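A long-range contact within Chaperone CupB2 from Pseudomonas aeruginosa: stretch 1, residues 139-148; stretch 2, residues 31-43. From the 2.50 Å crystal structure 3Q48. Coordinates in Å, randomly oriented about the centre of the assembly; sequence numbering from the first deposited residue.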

# COMPACT_ATOMS: atom_id res chain seq x y z
N ARG A 139 4.07 -2.77 -8.80
CA ARG A 139 2.83 -3.09 -8.10
C ARG A 139 2.62 -2.22 -6.86
O ARG A 139 3.33 -2.42 -5.88
CB ARG A 139 2.90 -4.56 -7.71
CG ARG A 139 1.54 -5.16 -7.46
CD ARG A 139 1.58 -6.65 -7.42
NE ARG A 139 0.42 -7.09 -6.67
CZ ARG A 139 -0.77 -7.33 -7.21
NH1 ARG A 139 -0.97 -7.20 -8.53
NH2 ARG A 139 -1.76 -7.74 -6.44
N PHE A 140 1.65 -1.28 -6.91
CA PHE A 140 1.32 -0.27 -5.83
C PHE A 140 -0.02 -0.48 -5.09
O PHE A 140 -1.03 -0.85 -5.68
CB PHE A 140 1.32 1.17 -6.41
CG PHE A 140 2.52 1.46 -7.24
CD1 PHE A 140 3.69 1.94 -6.63
CD2 PHE A 140 2.55 1.12 -8.60
CE1 PHE A 140 4.88 2.13 -7.39
CE2 PHE A 140 3.69 1.31 -9.35
CZ PHE A 140 4.87 1.82 -8.76
N LYS A 141 -0.04 -0.24 -3.78
CA LYS A 141 -1.24 -0.39 -3.04
C LYS A 141 -2.19 0.72 -3.42
O LYS A 141 -1.76 1.89 -3.52
CB LYS A 141 -0.96 -0.32 -1.54
CG LYS A 141 -0.27 -1.53 -1.05
CD LYS A 141 0.28 -1.31 0.36
CE LYS A 141 1.29 -2.47 0.62
NZ LYS A 141 2.03 -2.35 1.91
N LEU A 142 -3.46 0.36 -3.61
CA LEU A 142 -4.52 1.37 -3.73
C LEU A 142 -5.51 1.24 -2.55
O LEU A 142 -6.11 0.20 -2.32
CB LEU A 142 -5.23 1.24 -5.08
CG LEU A 142 -6.03 2.41 -5.71
CD1 LEU A 142 -6.41 2.06 -7.13
CD2 LEU A 142 -7.30 2.71 -4.98
N PHE A 143 -5.62 2.29 -1.77
CA PHE A 143 -6.52 2.33 -0.63
C PHE A 143 -7.81 3.11 -0.96
O PHE A 143 -7.81 4.34 -1.10
CB PHE A 143 -5.84 2.94 0.61
CG PHE A 143 -4.55 2.25 1.01
CD1 PHE A 143 -4.57 1.01 1.64
CD2 PHE A 143 -3.32 2.86 0.78
CE1 PHE A 143 -3.36 0.37 2.02
CE2 PHE A 143 -2.11 2.26 1.16
CZ PHE A 143 -2.12 1.04 1.79
N PHE A 144 -8.92 2.40 -1.07
CA PHE A 144 -10.20 3.09 -1.17
C PHE A 144 -10.61 3.44 0.24
O PHE A 144 -10.72 2.53 1.10
CB PHE A 144 -11.26 2.22 -1.74
CG PHE A 144 -12.54 2.90 -1.89
CD1 PHE A 144 -12.73 3.78 -2.97
CD2 PHE A 144 -13.55 2.71 -0.95
CE1 PHE A 144 -13.97 4.46 -3.15
CE2 PHE A 144 -14.81 3.41 -1.08
CZ PHE A 144 -15.01 4.29 -2.19
N ARG A 145 -10.84 4.74 0.47
CA ARG A 145 -11.09 5.25 1.79
C ARG A 145 -12.45 5.99 1.92
O ARG A 145 -12.62 7.13 1.41
CB ARG A 145 -9.94 6.13 2.23
CG ARG A 145 -10.02 6.59 3.65
CD ARG A 145 -8.82 7.44 3.96
NE ARG A 145 -7.59 6.64 3.98
CZ ARG A 145 -6.35 7.15 3.94
NH1 ARG A 145 -6.19 8.49 3.86
NH2 ARG A 145 -5.30 6.34 4.01
N PRO A 146 -13.43 5.35 2.60
CA PRO A 146 -14.69 6.05 2.85
C PRO A 146 -14.47 7.41 3.57
O PRO A 146 -13.57 7.54 4.47
CB PRO A 146 -15.49 5.07 3.74
CG PRO A 146 -14.97 3.69 3.37
CD PRO A 146 -13.44 3.94 3.05
N SER A 147 -15.31 8.39 3.19
CA SER A 147 -15.22 9.78 3.66
C SER A 147 -15.15 9.96 5.14
O SER A 147 -14.35 10.75 5.65
CB SER A 147 -16.39 10.56 3.11
OG SER A 147 -16.39 10.38 1.72
N GLN A 148 -15.97 9.23 5.87
CA GLN A 148 -15.98 9.40 7.31
C GLN A 148 -14.72 8.88 8.03
O GLN A 148 -14.64 8.98 9.25
CB GLN A 148 -17.33 8.94 7.93
CG GLN A 148 -17.44 7.52 8.50
CD GLN A 148 -17.32 6.41 7.48
OE1 GLN A 148 -17.43 6.61 6.26
NE2 GLN A 148 -17.08 5.20 7.98
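Stretch 2, residues 31-43: IAQGTRVVFPASE

Stretch 2 lies alongside stretch 1 as a neighbouring strand in a parallel sheet. Residues 139-145 form an extended strand that begins earlier in the chain, and the strand of stretch 2, which runs through Val 37 to its end at Pro 40, follows it in the same direction. The two axes cross at -16° and approach to 4.7 Å, the spacing expected of hydrogen-bonded strands. Any two residues that touch are at least 103 positions apart in the sequence, yet the register is regular: Leu 142 pairs with Val 37, Phe 143 with Val 38, Phe 144 with Phe 39 and Arg 145 with Pro 40, with CA atoms 4.7 to 4.9 Å apart.

The hydrogen bonds show the parallel pattern, in which alternate residues on each strand use both N-H and carbonyl, each bonding to two residues of the partner strand. Val 37 N donates to Lys 141 O (2.8 Å), and Phe 143 N returns a bond to Val 37 O (2.8 Å). Phe 39 N then donates to Phe 143 O (2.7 Å), Arg 145 N to Phe 39 O (2.8 Å), and Ala 41 N to Arg 145 O (2.9 Å). Pro 40, which has no N-H to give, falls where the ladder asks nothing of its nitrogen. Beyond it the chain enters a type I turn from Pro 40 to Glu 43, closed by Glu 43 N bonding to Pro 40 O at 2.9 Å.

Phe 140 has the largest area covered by the other stretch, 85 Å². Its CB points toward stretch 2, and its m rotamer lays the ring beside the loop that precedes the paired strand. CZ meets Ala 32 CB at 3.8 Å, while CD1 lies 3.4 Å from Thr 35 O, which sits at the ring edge. A broad, flat side chain suits this place because it can touch several loop residues at once, although Ala 32 is poorly ordered. Here the backbones are too far apart to bond directly, and water 1 bridges them, donating to Thr 35 O (2.4 Å) and accepting from Lys 141 N (3.0 Å).

Phe 39, with 71 Å² covered, is buried on the face it shares with Leu 142, Phe 144 and Val 37. Its CB packs 3.7 Å from Leu 142 CD2, and its CD2 lies 3.9 Å from Phe 144 CD1. Large apolar side chains suit this face, where all four residues are buried. Ala 41, with 68 Å² covered, extends the apolar packing past the strand: its CB points toward stretch 1 and meets Phe 144 CZ at 3.6 Å and Pro 146 CA at 3.7 Å, a methyl group small enough to sit close to both.

The other face is more polar. Val 38 CG1 lies over one face of the Arg 145 guanidinium, 3.7 Å from NH1, while the edge of the Phe 143 ring meets Arg 36, with CE2 4.0 Å from NH1. Water 2 accepts from both Arg 36 NH2 (2.9 Å) and Lys 141 NZ (2.8 Å), linking two like charges that cannot bond to each other.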

# COMPACT_ATOMS: atom_id res chain seq x y z
N ILE A 31 10.28 5.38 -12.16
CA ILE A 31 8.92 5.09 -12.71
C ILE A 31 7.83 5.16 -11.61
O ILE A 31 7.67 4.23 -10.78
CB ILE A 31 8.93 3.73 -13.44
N ALA A 32 7.08 6.28 -11.60
CA ALA A 32 6.01 6.54 -10.59
C ALA A 32 6.49 7.15 -9.25
O ALA A 32 7.37 6.60 -8.59
CB ALA A 32 5.06 5.28 -10.36
N GLN A 33 5.94 8.29 -8.88
CA GLN A 33 6.16 8.84 -7.53
C GLN A 33 4.91 9.51 -6.86
O GLN A 33 4.59 10.69 -7.17
CB GLN A 33 7.44 9.75 -7.44
CG GLN A 33 8.27 10.05 -8.75
CD GLN A 33 7.57 11.01 -9.75
OE1 GLN A 33 7.49 12.23 -9.52
NE2 GLN A 33 7.07 10.45 -10.88
N GLY A 34 4.15 8.77 -6.02
CA GLY A 34 3.98 7.31 -6.10
C GLY A 34 4.80 6.32 -5.30
O GLY A 34 5.91 5.94 -5.72
N THR A 35 4.27 5.88 -4.17
CA THR A 35 4.51 4.53 -3.69
C THR A 35 3.14 3.86 -3.39
O THR A 35 3.04 2.63 -3.36
CB THR A 35 5.49 4.43 -2.50
OG1 THR A 35 4.87 4.94 -1.32
CG2 THR A 35 6.84 5.20 -2.75
N ARG A 36 2.10 4.67 -3.19
CA ARG A 36 0.76 4.14 -2.99
C ARG A 36 -0.25 5.13 -3.54
O ARG A 36 0.10 6.30 -3.70
CB ARG A 36 0.45 3.82 -1.49
CG ARG A 36 0.32 5.08 -0.61
CD ARG A 36 1.23 5.05 0.64
NE ARG A 36 2.36 4.21 0.34
CZ ARG A 36 2.59 3.01 0.86
NH1 ARG A 36 1.83 2.46 1.85
NH2 ARG A 36 3.68 2.37 0.45
N VAL A 37 -1.48 4.67 -3.80
CA VAL A 37 -2.58 5.56 -4.21
C VAL A 37 -3.71 5.59 -3.14
O VAL A 37 -4.19 4.55 -2.73
CB VAL A 37 -3.15 5.15 -5.59
CG1 VAL A 37 -4.33 5.99 -5.93
CG2 VAL A 37 -2.03 5.22 -6.72
N VAL A 38 -4.12 6.78 -2.70
CA VAL A 38 -5.23 6.87 -1.80
C VAL A 38 -6.41 7.34 -2.60
O VAL A 38 -6.35 8.36 -3.31
CB VAL A 38 -4.95 7.82 -0.64
CG1 VAL A 38 -6.19 7.94 0.24
CG2 VAL A 38 -3.78 7.28 0.20
N PHE A 39 -7.49 6.57 -2.54
CA PHE A 39 -8.63 6.93 -3.30
C PHE A 39 -9.72 7.30 -2.32
O PHE A 39 -10.29 6.41 -1.68
CB PHE A 39 -9.07 5.83 -4.25
CG PHE A 39 -9.97 6.32 -5.31
CD1 PHE A 39 -9.54 6.34 -6.63
CD2 PHE A 39 -11.27 6.80 -4.99
CE1 PHE A 39 -10.38 6.84 -7.67
CE2 PHE A 39 -12.15 7.30 -6.01
CZ PHE A 39 -11.67 7.34 -7.36
N PRO A 40 -10.02 8.60 -2.22
CA PRO A 40 -11.05 9.07 -1.28
C PRO A 40 -12.44 8.93 -1.90
O PRO A 40 -12.66 9.35 -3.05
CB PRO A 40 -10.66 10.54 -1.05
CG PRO A 40 -9.55 10.88 -2.13
CD PRO A 40 -9.48 9.68 -3.07
N ALA A 41 -13.36 8.29 -1.15
CA ALA A 41 -14.74 8.02 -1.62
C ALA A 41 -15.46 9.22 -2.26
O ALA A 41 -16.27 9.04 -3.17
CB ALA A 41 -15.61 7.42 -0.50
N SER A 42 -15.17 10.44 -1.78
CA SER A 42 -15.82 11.62 -2.35
C SER A 42 -15.44 11.87 -3.82
O SER A 42 -16.19 12.51 -4.54
CB SER A 42 -15.55 12.86 -1.50
OG SER A 42 -14.20 13.28 -1.60
N GLU A 43 -14.27 11.37 -4.26
CA GLU A 43 -13.77 11.63 -5.64
C GLU A 43 -14.42 10.73 -6.72
O GLU A 43 -14.84 9.61 -6.46
CB GLU A 43 -12.23 11.49 -5.74
CG GLU A 43 -11.41 12.41 -4.87
CD GLU A 43 -11.84 13.86 -5.00
OE1 GLU A 43 -11.94 14.36 -6.15
OE2 GLU A 43 -12.10 14.47 -3.93
O HOH W 1 2.49 0.44 -2.42
O HOH W 2 3.92 -0.28 1.56